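Side-chain contacts in Epf (Streptococcus pyogenes, PDB 4ES8), which acts as a cell surface adhesin, binding to cells through an N-terminal domain that contains a carbohydrate-binding module: residues V129-G134 with G172-S177; E160-E163 with Q168-Q171; S148-Y153 with E162-K167; G30-S35 with V99-N104. All coordinates share one frame; numbering follows the deposited sequence. Where two conformers were deposited one is given.

Interactions 1 and 4 are buried and mainly apolar, whereas interactions 2 and 3 are polar and lie at the surface. Interaction 1 joins the two sheets of the sandwich through Tyr131, Lys174 and Ile176; interaction 4 sets a loop tryptophan against a phenylalanine of the sheet that also contains strand 127-135. Interactions 2 and 3 both use the long loop between strands 154-159 and 172-180, and their segments overlap at Glu162 and Glu163. In interaction 2 the loop is braced internally by an arginine, and in interaction 3 Gln164 ties it to the short helix 150-153 by one direct bond and a water. Interactions 2 and 3 are nested in the chain segment that interaction 1 closes.

Interaction 1. Residues V129-G134 with G172-S177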
loop_
_atom_site.group_PDB
_atom_site.type_symbol
_atom_site.label_atom_id
_atom_site.label_comp_id
_atom_site.label_asym_id
_atom_site.label_seq_id
_atom_site.Cartn_x
_atom_site.Cartn_y
_atom_site.Cartn_z
ATOM N N VAL A 129 -16.081 -3.795 14.879
ATOM C CA VAL A 129 -15.036 -3.134 14.116
ATOM C C VAL A 129 -14.861 -3.764 12.747
ATOM O O VAL A 129 -14.978 -4.989 12.585
ATOM C CB VAL A 129 -13.719 -3.279 14.975
ATOM C CG1 VAL A 129 -12.464 -2.809 14.233
ATOM C CG2 VAL A 129 -13.846 -2.549 16.317
ATOM N N ASP A 130 -14.495 -2.919 11.777
ATOM C CA ASP A 130 -14.155 -3.366 10.421
ATOM C C ASP A 130 -12.884 -2.642 9.989
ATOM O O ASP A 130 -12.604 -1.537 10.479
ATOM C CB ASP A 130 -15.306 -3.101 9.422
ATOM C CG ASP A 130 -15.164 -3.805 8.064
ATOM O OD1 ASP A 130 -14.282 -4.699 7.931
ATOM O OD2 ASP A 130 -15.907 -3.441 7.129
ATOM N N TYR A 131 -12.123 -3.268 9.098
ATOM C CA TYR A 131 -10.889 -2.698 8.521
ATOM C C TYR A 131 -11.016 -2.758 7.011
ATOM O O TYR A 131 -11.274 -3.833 6.465
ATOM C CB TYR A 131 -9.625 -3.463 8.937
ATOM C CG TYR A 131 -9.476 -3.797 10.409
ATOM C CD1 TYR A 131 -9.612 -2.812 11.391
ATOM C CD2 TYR A 131 -9.085 -5.069 10.815
ATOM C CE1 TYR A 131 -9.396 -3.104 12.740
ATOM C CE2 TYR A 131 -8.866 -5.369 12.153
ATOM C CZ TYR A 131 -9.030 -4.384 13.116
ATOM O OH TYR A 131 -8.835 -4.691 14.440
ATOM N N ARG A 132 -10.837 -1.627 6.347
ATOM C CA ARG A 132 -10.943 -1.597 4.900
ATOM C C ARG A 132 -9.837 -0.794 4.292
ATOM O O ARG A 132 -9.188 -0.030 4.997
ATOM C CB ARG A 132 -12.288 -0.958 4.485
ATOM C CG ARG A 132 -13.546 -1.745 4.880
ATOM C CD ARG A 132 -13.865 -2.875 3.918
ATOM N NE ARG A 132 -14.945 -3.693 4.472
ATOM C CZ ARG A 132 -15.402 -4.787 3.882
ATOM N NH1 ARG A 132 -14.850 -5.218 2.749
ATOM N NH2 ARG A 132 -16.390 -5.485 4.436
ATOM N N ILE A 133 -9.654 -0.928 2.971
ATOM C CA ILE A 133 -8.761 -0.044 2.221
ATOM C C ILE A 133 -9.661 0.959 1.505
ATOM O O ILE A 133 -10.754 0.595 1.046
ATOM C CB ILE A 133 -7.853 -0.812 1.224
ATOM C CG1 ILE A 133 -7.110 -1.971 1.933
ATOM C CG2 ILE A 133 -6.861 0.149 0.517
ATOM C CD1 ILE A 133 -6.229 -1.574 3.106
ATOM N N GLY A 134 -9.217 2.204 1.403
ATOM C CA GLY A 134 -10.014 3.178 0.681
ATOM C C GLY A 134 -9.161 4.235 0.010
ATOM O O GLY A 134 -7.929 4.198 0.074
ATOM N N GLY A 172 -4.995 -6.708 19.896
ATOM C CA GLY A 172 -3.621 -7.109 19.639
ATOM C C GLY A 172 -3.161 -6.700 18.260
ATOM O O GLY A 172 -3.811 -5.895 17.587
ATOM N N ASP A 173 -2.019 -7.242 17.850
ATOM C CA ASP A 173 -1.422 -6.908 16.566
ATOM C C ASP A 173 -2.260 -7.424 15.409
ATOM O O ASP A 173 -2.695 -8.588 15.411
ATOM C CB ASP A 173 -0.009 -7.502 16.474
ATOM C CG ASP A 173 1.013 -6.930 17.444
ATOM O OD1 ASP A 173 0.689 -5.929 18.136
ATOM O OD2 ASP A 173 2.150 -7.469 17.501
ATOM N N LYS A 174 -2.433 -6.575 14.394
ATOM C CA LYS A 174 -3.141 -6.934 13.175
ATOM C C LYS A 174 -2.233 -6.787 11.965
ATOM O O LYS A 174 -1.352 -5.907 11.942
ATOM C CB LYS A 174 -4.362 -6.011 12.993
ATOM C CG LYS A 174 -5.367 -6.048 14.156
ATOM C CD LYS A 174 -5.960 -7.453 14.424
ATOM C CE LYS A 174 -6.856 -7.378 15.633
ATOM N NZ LYS A 174 -7.266 -8.749 16.072
ATOM N N THR A 175 -2.487 -7.599 10.942
ATOM C CA THR A 175 -1.763 -7.535 9.673
ATOM C C THR A 175 -2.768 -7.580 8.557
ATOM O O THR A 175 -3.637 -8.463 8.552
ATOM C CB THR A 175 -0.755 -8.692 9.541
ATOM O OG1 THR A 175 0.165 -8.696 10.639
ATOM C CG2 THR A 175 0.013 -8.649 8.202
ATOM N N ILE A 176 -2.662 -6.627 7.599
ATOM C CA ILE A 176 -3.547 -6.568 6.437
ATOM C C ILE A 176 -2.694 -6.441 5.209
ATOM O O ILE A 176 -1.835 -5.561 5.172
ATOM C CB ILE A 176 -4.571 -5.411 6.517
ATOM C CG1 ILE A 176 -5.442 -5.522 7.793
ATOM C CG2 ILE A 176 -5.440 -5.350 5.230
ATOM C CD1 ILE A 176 -6.386 -4.329 8.057
ATOM N N SER A 177 -2.898 -7.320 4.215
ATOM C CA SER A 177 -2.123 -7.214 2.983
ATOM C C SER A 177 -3.087 -6.940 1.832
ATOM O O SER A 177 -4.261 -7.308 1.914
ATOM C CB SER A 177 -1.302 -8.475 2.734
ATOM O OG SER A 177 -2.104 -9.640 2.644
#
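Tyr131 and Ile176 lie where strands 129-134 and 172-177 pass face to face, their axes 9.3 Å apart at closest approach and their N-to-C directions 33° apart. The strands belong to different sheets, and the spacing and crossing are those of a beta-sandwich, probably that of the carbohydrate-binding module. The contact is apolar along most of its length. In the conformer described, one of two deposited, the Ile176 side chain is extended, CD1 anti to CA (chi2 173°), and this carries its methyl to 3.5 Å from Tyr131 CB and 3.9 Å from Tyr131 CG. The two side chains meet at about a right angle, with CD1 oblique to the ring. Further along the strands, Ile133 CD1 approaches Ile176 CG2 at 4.4 Å, a looser touch. Strand 154-159 adds Val157 and Ile159 around Ile176, and Phe118 meets the Tyr131 ring edge-to-face. At the other end Lys174, bent at chi2, crosses the phenol and leads its amine on to a salt bridge with Glu162. The phenol hydroxyl is hydrogen-bonded to Gln120, and the aliphatic part of the lysine packs on it, with Lys174 CE 3.5 Å from Tyr131 OH.

Interaction 2. Residues E160-E163 with Q168-Q171; sequences EGEE and QREQ
The carbonyl oxygen of Glu163 is gripped by both terminal nitrogens of Arg169, with Glu163 O 2.9 Å from Arg169 NH2 and 2.9 Å from Arg169 NH1. The guanidinium comes end-on, so that the oxygen lies at its edge and close to its plane. NH2 sits in the carbonyl plane, whereas NH1 is tilted out of it by 31°. NH1 has a second acceptor: Arg169 NH1 donates to Glu162 OE1 at 2.9 Å with an N-H...O angle of 161°, a straighter bond than either to the carbonyl. This salt bridge reaches OE1 on its anti side and somewhat out of the carboxylate plane. The arginine chain is extended from CG to NE and then turns at its last torsion (chi4 -87°), which brings the guanidinium edge round to both acceptors. The other carboxylate oxygen of Glu162, the one paired with Lys174, faces elsewhere. A water donates to Glu162 OE2 at 2.7 Å and accepts from Glu170 N at 2.9 Å, linking the two sides of the loop beside the salt bridge. Arg169 NE is hydrogen-bonded to Val129 O, and the guanidinium also makes a cation-pi contact with Tyr131, so the arginine's rotation is probably well fixed although it lies near the surface. Both segments belong to the connection between the antiparallel neighbours 154-159 and 172-180, and the bonding fits a long beta-hairpin loop braced from inside by an arginine.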
loop_
_atom_site.group_PDB
_atom_site.type_symbol
_atom_site.label_atom_id
_atom_site.label_comp_id
_atom_site.label_asym_id
_atom_site.label_seq_id
_atom_site.Cartn_x
_atom_site.Cartn_y
_atom_site.Cartn_z
ATOM N N GLU A 160 -4.819 -11.156 8.317
ATOM C CA GLU A 160 -4.373 -12.452 8.834
ATOM C C GLU A 160 -5.288 -12.897 9.960
ATOM O O GLU A 160 -5.524 -12.141 10.916
ATOM C CB GLU A 160 -2.907 -12.416 9.336
ATOM C CG GLU A 160 -1.909 -12.153 8.221
ATOM C CD GLU A 160 -1.875 -13.232 7.153
ATOM O OE1 GLU A 160 -1.680 -14.417 7.512
ATOM O OE2 GLU A 160 -2.081 -12.900 5.964
ATOM N N GLY A 161 -5.810 -14.126 9.828
ATOM C CA GLY A 161 -6.614 -14.750 10.880
ATOM C C GLY A 161 -8.023 -14.240 11.112
ATOM O O GLY A 161 -8.693 -14.704 12.037
ATOM N N GLU A 162 -8.467 -13.241 10.333
ATOM C CA GLU A 162 -9.798 -12.628 10.526
ATOM C C GLU A 162 -10.490 -12.305 9.233
ATOM O O GLU A 162 -9.880 -12.318 8.155
ATOM C CB GLU A 162 -9.706 -11.274 11.278
ATOM C CG GLU A 162 -8.573 -11.137 12.234
ATOM C CD GLU A 162 -8.770 -10.134 13.339
ATOM O OE1 GLU A 162 -9.329 -9.038 13.109
ATOM O OE2 GLU A 162 -8.248 -10.425 14.430
ATOM N N GLU A 163 -11.759 -11.924 9.367
ATOM C CA GLU A 163 -12.604 -11.527 8.244
ATOM C C GLU A 163 -12.909 -10.060 8.266
ATOM O O GLU A 163 -13.022 -9.469 9.342
ATOM C CB GLU A 163 -13.984 -12.246 8.288
ATOM C CG GLU A 163 -13.944 -13.757 8.357
ATOM C CD GLU A 163 -13.494 -14.305 9.689
ATOM O OE1 GLU A 163 -14.111 -13.940 10.717
ATOM O OE2 GLU A 163 -12.480 -15.033 9.720
ATOM N N GLN A 168 -16.851 -8.502 16.347
ATOM C CA GLN A 168 -16.039 -8.395 17.545
ATOM C C GLN A 168 -14.651 -8.952 17.173
ATOM O O GLN A 168 -14.572 -9.909 16.383
ATOM C CB GLN A 168 -16.655 -9.227 18.692
ATOM C CG GLN A 168 -17.936 -8.646 19.245
ATOM C CD GLN A 168 -18.252 -9.334 20.557
ATOM O OE1 GLN A 168 -18.431 -10.551 20.621
ATOM N NE2 GLN A 168 -18.257 -8.578 21.637
ATOM N N ARG A 169 -13.566 -8.353 17.669
ATOM C CA ARG A 169 -12.228 -8.821 17.341
ATOM C C ARG A 169 -11.376 -8.937 18.582
ATOM O O ARG A 169 -11.587 -8.187 19.545
ATOM C CB ARG A 169 -11.530 -7.840 16.351
ATOM C CG ARG A 169 -12.298 -7.668 15.044
ATOM C CD ARG A 169 -11.600 -6.752 14.049
ATOM N NE ARG A 169 -12.526 -6.550 12.931
ATOM C CZ ARG A 169 -12.617 -7.354 11.874
ATOM N NH1 ARG A 169 -11.709 -8.312 11.674
ATOM N NH2 ARG A 169 -13.562 -7.158 10.964
ATOM N N GLU A 170 -10.374 -9.805 18.535
ATOM C CA GLU A 170 -9.381 -9.826 19.600
ATOM C C GLU A 170 -8.602 -8.516 19.569
ATOM O O GLU A 170 -8.382 -7.938 18.490
ATOM C CB GLU A 170 -8.361 -10.962 19.412
ATOM C CG GLU A 170 -8.856 -12.379 19.381
ATOM C CD GLU A 170 -7.643 -13.288 19.286
ATOM O OE1 GLU A 170 -7.517 -14.182 20.152
ATOM O OE2 GLU A 170 -6.757 -13.026 18.439
ATOM N N GLN A 171 -8.136 -8.080 20.717
ATOM C CA GLN A 171 -7.229 -6.939 20.789
ATOM C C GLN A 171 -5.811 -7.459 20.601
ATOM O O GLN A 171 -5.481 -8.536 21.091
ATOM C CB GLN A 171 -7.371 -6.219 22.132
ATOM C CG GLN A 171 -8.782 -5.643 22.300
ATOM C CD GLN A 171 -9.082 -4.972 23.624
ATOM O OE1 GLN A 171 -10.262 -4.808 23.971
ATOM N NE2 GLN A 171 -8.055 -4.561 24.389
HETATM O O HOH W 1 -10.197 -11.296 16.071
#

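Interaction 3. Residues S148-Y153 with E162-K167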
loop_
_atom_site.group_PDB
_atom_site.type_symbol
_atom_site.label_atom_id
_atom_site.label_comp_id
_atom_site.label_asym_id
_atom_site.label_seq_id
_atom_site.Cartn_x
_atom_site.Cartn_y
_atom_site.Cartn_z
ATOM N N SER A 148 -18.098 0.074 0.203
ATOM C CA SER A 148 -18.104 -0.724 -1.032
ATOM C C SER A 148 -17.187 -0.145 -2.134
ATOM O O SER A 148 -16.969 -0.835 -3.134
ATOM C CB SER A 148 -19.533 -0.864 -1.554
ATOM O OG SER A 148 -20.056 0.398 -1.913
ATOM N N ASP A 149 -16.600 1.066 -1.949
ATOM C CA ASP A 149 -15.637 1.622 -2.925
ATOM C C ASP A 149 -14.272 0.891 -2.826
ATOM O O ASP A 149 -13.397 1.136 -3.654
ATOM C CB ASP A 149 -15.391 3.134 -2.707
ATOM C CG ASP A 149 -16.565 4.093 -2.907
ATOM O OD1 ASP A 149 -17.487 3.752 -3.692
ATOM O OD2 ASP A 149 -16.531 5.211 -2.317
ATOM N N GLU A 150 -14.058 0.052 -1.791
ATOM C CA GLU A 150 -12.766 -0.621 -1.601
ATOM C C GLU A 150 -12.263 -1.287 -2.874
ATOM O O GLU A 150 -11.070 -1.186 -3.177
ATOM C CB GLU A 150 -12.898 -1.672 -0.500
ATOM C CG GLU A 150 -11.618 -2.438 -0.186
ATOM C CD GLU A 150 -11.802 -3.400 0.963
ATOM O OE1 GLU A 150 -12.707 -4.275 0.868
ATOM O OE2 GLU A 150 -11.036 -3.285 1.955
ATOM N N SER A 151 -13.158 -1.969 -3.617
ATOM C CA SER A 151 -12.730 -2.715 -4.789
ATOM C C SER A 151 -12.274 -1.822 -5.956
ATOM O O SER A 151 -11.786 -2.357 -6.953
ATOM C CB SER A 151 -13.805 -3.689 -5.243
ATOM O OG SER A 151 -14.964 -2.971 -5.624
ATOM N N LYS A 152 -12.425 -0.497 -5.843
ATOM C CA LYS A 152 -11.889 0.430 -6.841
ATOM C C LYS A 152 -10.412 0.714 -6.579
ATOM O O LYS A 152 -9.701 1.143 -7.500
ATOM C CB LYS A 152 -12.629 1.794 -6.773
ATOM C CG LYS A 152 -14.104 1.767 -7.134
ATOM C CD LYS A 152 -14.686 3.157 -6.875
ATOM C CE LYS A 152 -16.185 3.219 -7.049
ATOM N NZ LYS A 152 -16.710 4.577 -6.752
ATOM N N TYR A 153 -9.937 0.493 -5.322
ATOM C CA TYR A 153 -8.567 0.868 -4.930
ATOM C C TYR A 153 -7.651 -0.303 -4.627
ATOM O O TYR A 153 -6.436 -0.173 -4.793
ATOM C CB TYR A 153 -8.611 1.798 -3.702
ATOM C CG TYR A 153 -9.638 2.902 -3.845
ATOM C CD1 TYR A 153 -9.451 3.946 -4.751
ATOM C CD2 TYR A 153 -10.818 2.878 -3.114
ATOM C CE1 TYR A 153 -10.402 4.953 -4.900
ATOM C CE2 TYR A 153 -11.784 3.875 -3.261
ATOM C CZ TYR A 153 -11.574 4.909 -4.161
ATOM O OH TYR A 153 -12.512 5.903 -4.302
ATOM N N GLU A 162 -8.467 -13.241 10.333
ATOM C CA GLU A 162 -9.798 -12.628 10.526
ATOM C C GLU A 162 -10.490 -12.305 9.233
ATOM O O GLU A 162 -9.880 -12.318 8.155
ATOM C CB GLU A 162 -9.706 -11.274 11.278
ATOM C CG GLU A 162 -8.573 -11.137 12.234
ATOM C CD GLU A 162 -8.770 -10.134 13.339
ATOM O OE1 GLU A 162 -9.329 -9.038 13.109
ATOM O OE2 GLU A 162 -8.248 -10.425 14.430
ATOM N N GLU A 163 -11.759 -11.924 9.367
ATOM C CA GLU A 163 -12.604 -11.527 8.244
ATOM C C GLU A 163 -12.909 -10.060 8.266
ATOM O O GLU A 163 -13.022 -9.469 9.342
ATOM C CB GLU A 163 -13.984 -12.246 8.288
ATOM C CG GLU A 163 -13.944 -13.757 8.357
ATOM C CD GLU A 163 -13.494 -14.305 9.689
ATOM O OE1 GLU A 163 -14.111 -13.940 10.717
ATOM O OE2 GLU A 163 -12.480 -15.033 9.720
ATOM N N GLN A 164 -13.188 -9.498 7.079
ATOM C CA GLN A 164 -13.686 -8.126 6.996
ATOM C C GLN A 164 -15.200 -8.150 7.300
ATOM O O GLN A 164 -15.815 -9.211 7.412
ATOM C CB GLN A 164 -13.389 -7.502 5.626
ATOM C CG GLN A 164 -11.913 -7.225 5.461
ATOM C CD GLN A 164 -11.631 -6.677 4.096
ATOM O OE1 GLN A 164 -11.673 -7.416 3.102
ATOM N NE2 GLN A 164 -11.355 -5.369 4.029
ATOM N N GLY A 165 -15.770 -6.970 7.462
ATOM C CA GLY A 165 -17.141 -6.808 7.915
ATOM C C GLY A 165 -17.096 -6.503 9.401
ATOM O O GLY A 165 -16.111 -6.836 10.079
ATOM N N PHE A 166 -18.142 -5.863 9.918
ATOM C CA PHE A 166 -18.162 -5.507 11.336
ATOM C C PHE A 166 -18.298 -6.736 12.203
ATOM O O PHE A 166 -19.274 -7.491 12.083
ATOM C CB PHE A 166 -19.298 -4.529 11.657
ATOM C CG PHE A 166 -19.040 -3.138 11.133
ATOM C CD1 PHE A 166 -18.278 -2.236 11.865
ATOM C CD2 PHE A 166 -19.526 -2.747 9.892
ATOM C CE1 PHE A 166 -18.016 -0.959 11.366
ATOM C CE2 PHE A 166 -19.293 -1.451 9.410
ATOM C CZ PHE A 166 -18.521 -0.573 10.147
ATOM N N LYS A 167 -17.338 -6.906 13.106
ATOM C CA LYS A 167 -17.279 -8.057 14.006
ATOM C C LYS A 167 -16.641 -7.673 15.313
ATOM O O LYS A 167 -15.908 -6.686 15.391
ATOM C CB LYS A 167 -16.377 -9.166 13.369
ATOM C CG LYS A 167 -16.873 -9.764 12.061
ATOM C CD LYS A 167 -16.177 -11.064 11.762
ATOM C CE LYS A 167 -16.975 -11.858 10.745
ATOM N NZ LYS A 167 -16.924 -13.329 11.017
HETATM O O HOH W 2 -12.014 -6.905 0.504
#
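The amide of Gln164 presents its N-H edge to the carboxylate of Glu150, with OE2 lying close to the amide plane and the two flat groups turned 45° against each other. Gln164 NE2 donates to Glu150 OE2 at 3.0 Å with an N-H...O angle of 151°, and Glu150 OE2 accepts through its syn lone pair, on the side of the other carboxylate oxygen. The two side chains come from opposite directions, both extended beyond CG, and Glu150 CG is anti to the backbone N (chi1 -179°), which sends the carboxylate out towards the loop. A water closes the arrangement from the other pair of oxygens, donating at 2.7 Å to Glu150 OE1 and at 2.7 Å to Gln164 OE1. Amide and carboxylate are thus linked twice, and their relative rotation is probably fixed. Both are also held by strand 127-135: Glu150 through Ile133 N at OE2 and Arg132 at OE1, Gln164 through Tyr131 O at NE2. Within the loop, Lys167 NZ forms a salt bridge with Glu163 OE1 at 2.9 Å. A bound sodium ion lies about 5 Å from the Gln164 side chain. The pair therefore spans from the short helical segment around 150-153 to the loop ahead of strand 172-180, lying along strand 127-135 and bonding to its backbone, with Val157 of strand 154-159 packed against both side chains.

Interaction 4. Residues G30-S35 with V99-N104; sequences GTWEVS and VAFKVN
Trp32 and Phe101 make an aromatic contact inside the beta-sandwich, where the loop after strand 26-27 meets strand 97-105. The touch is made by the outer rim of the indole's six-membered ring: Trp32 CH2 lies 3.6 Å from Phe101 CE1 and 3.7 Å from Phe101 CD1, and Trp32 CZ3 is 4.1 Å from Phe101 CD1. The ring centroids are 5.7 Å apart and the planes are inclined at 31°, an oblique pairing. The Trp32 CB points to one side of strand 99-104, with CG beside its own backbone N (chi1 -57°), yet the long indole brings its far corner to the phenylalanine across a backbone separation of 10.6 Å between Trp32 CA and Phe101 CA.

The apolar packing extends beyond the pair. Ile78 of strand 76-80 and Ile85 of strand 84-89, both in the opposing sheet, touch the two aromatic residues, so the loop tryptophan reaches in between the sheets. Polar bonds hold the backbone on either partner. Phe101 is paired through its main chain with Leu190 of strand 186-194, and Trp32 O accepts from Arg42 NH2. Thr31 is also backbone-bonded to Ser40, tying the loop to the chain leading into strand 41-46. Just next to the tryptophan the loop bends through an ST turn, in which Glu33 N donates to Thr31 OG1 at 3.1 Å.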
loop_
_atom_site.group_PDB
_atom_site.type_symbol
_atom_site.label_atom_id
_atom_site.label_comp_id
_atom_site.label_asym_id
_atom_site.label_seq_id
_atom_site.Cartn_x
_atom_site.Cartn_y
_atom_site.Cartn_z
ATOM N N GLY A 30 -0.795 12.636 13.412
ATOM C CA GLY A 30 -1.568 12.760 14.637
ATOM C C GLY A 30 -2.294 14.080 14.764
ATOM O O GLY A 30 -2.238 14.737 15.812
ATOM N N THR A 31 -3.023 14.461 13.703
ATOM C CA THR A 31 -3.758 15.719 13.753
ATOM C C THR A 31 -5.050 15.659 12.952
ATOM O O THR A 31 -5.121 15.007 11.880
ATOM C CB THR A 31 -2.858 16.912 13.245
ATOM O OG1 THR A 31 -3.603 18.131 13.356
ATOM C CG2 THR A 31 -2.375 16.740 11.790
ATOM N N TRP A 32 -6.043 16.427 13.442
ATOM C CA TRP A 32 -7.314 16.643 12.750
ATOM C C TRP A 32 -7.276 17.875 11.803
ATOM O O TRP A 32 -8.211 18.051 11.019
ATOM C CB TRP A 32 -8.486 16.830 13.726
ATOM C CG TRP A 32 -8.689 15.715 14.693
ATOM C CD1 TRP A 32 -8.792 15.831 16.049
ATOM C CD2 TRP A 32 -8.961 14.339 14.381
ATOM N NE1 TRP A 32 -9.084 14.608 16.612
ATOM C CE2 TRP A 32 -9.177 13.667 15.611
ATOM C CE3 TRP A 32 -9.020 13.594 13.179
ATOM C CZ2 TRP A 32 -9.473 12.296 15.678
ATOM C CZ3 TRP A 32 -9.260 12.224 13.255
ATOM C CH2 TRP A 32 -9.469 11.586 14.492
ATOM N N GLU A 33 -6.256 18.746 11.947
ATOM C CA GLU A 33 -6.130 19.962 11.130
ATOM C C GLU A 33 -6.175 19.547 9.660
ATOM O O GLU A 33 -5.270 18.886 9.165
ATOM C CB GLU A 33 -4.845 20.713 11.497
ATOM C CG GLU A 33 -4.840 22.092 10.848
ATOM C CD GLU A 33 -3.593 22.910 11.107
ATOM O OE1 GLU A 33 -2.590 22.357 11.612
ATOM O OE2 GLU A 33 -3.641 24.129 10.833
ATOM N N VAL A 34 -7.272 19.876 8.999
ATOM C CA VAL A 34 -7.610 19.348 7.679
ATOM C C VAL A 34 -6.479 19.561 6.647
ATOM O O VAL A 34 -6.117 18.603 5.971
ATOM C CB VAL A 34 -8.976 19.926 7.222
ATOM C CG1 VAL A 34 -9.313 19.553 5.791
ATOM C CG2 VAL A 34 -10.094 19.480 8.160
ATOM N N SER A 35 -5.910 20.781 6.570
ATOM C CA SER A 35 -4.857 21.167 5.619
ATOM C C SER A 35 -3.475 20.657 6.000
ATOM O O SER A 35 -2.547 20.710 5.178
ATOM C CB SER A 35 -4.787 22.691 5.514
ATOM O OG SER A 35 -4.228 23.274 6.683
ATOM N N VAL A 99 -18.637 5.394 13.363
ATOM C CA VAL A 99 -17.563 6.379 13.153
ATOM C C VAL A 99 -16.440 5.658 12.396
ATOM O O VAL A 99 -16.093 4.524 12.739
ATOM C CB VAL A 99 -17.047 6.982 14.486
ATOM C CG1 VAL A 99 -15.794 7.830 14.269
ATOM C CG2 VAL A 99 -18.139 7.796 15.173
ATOM N N ALA A 100 -15.853 6.315 11.390
ATOM C CA ALA A 100 -14.730 5.735 10.660
ATOM C C ALA A 100 -13.626 6.746 10.566
ATOM O O ALA A 100 -13.894 7.944 10.383
ATOM C CB ALA A 100 -15.153 5.302 9.272
ATOM N N PHE A 101 -12.390 6.261 10.629
ATOM C CA PHE A 101 -11.215 7.088 10.399
ATOM C C PHE A 101 -10.502 6.665 9.126
ATOM O O PHE A 101 -10.508 5.484 8.767
ATOM C CB PHE A 101 -10.231 6.963 11.573
ATOM C CG PHE A 101 -10.865 7.340 12.891
ATOM C CD1 PHE A 101 -11.315 8.634 13.121
ATOM C CD2 PHE A 101 -10.983 6.404 13.916
ATOM C CE1 PHE A 101 -11.914 8.977 14.334
ATOM C CE2 PHE A 101 -11.570 6.751 15.125
ATOM C CZ PHE A 101 -12.016 8.042 15.340
ATOM N N LYS A 102 -9.844 7.612 8.454
ATOM C CA LYS A 102 -8.970 7.277 7.346
ATOM C C LYS A 102 -7.582 7.727 7.719
ATOM O O LYS A 102 -7.360 8.922 7.979
ATOM C CB LYS A 102 -9.424 7.924 6.015
ATOM C CG LYS A 102 -10.534 7.136 5.340
ATOM C CD LYS A 102 -10.840 7.709 3.942
ATOM C CE LYS A 102 -11.564 6.708 3.096
ATOM N NZ LYS A 102 -11.685 7.180 1.669
ATOM N N VAL A 103 -6.651 6.780 7.786
ATOM C CA VAL A 103 -5.237 7.091 8.035
ATOM C C VAL A 103 -4.529 6.926 6.708
ATOM O O VAL A 103 -4.537 5.842 6.095
ATOM C CB VAL A 103 -4.631 6.235 9.145
ATOM C CG1 VAL A 103 -3.160 6.608 9.321
ATOM C CG2 VAL A 103 -5.375 6.466 10.455
ATOM N N ASN A 104 -4.019 8.049 6.194
ATOM C CA ASN A 104 -3.454 8.082 4.859
ATOM C C ASN A 104 -2.074 7.452 4.734
ATOM O O ASN A 104 -1.311 7.405 5.703
ATOM C CB ASN A 104 -3.355 9.521 4.359
ATOM C CG ASN A 104 -4.673 10.080 3.874
ATOM O OD1 ASN A 104 -5.714 9.406 3.853
ATOM N ND2 ASN A 104 -4.655 11.354 3.490
#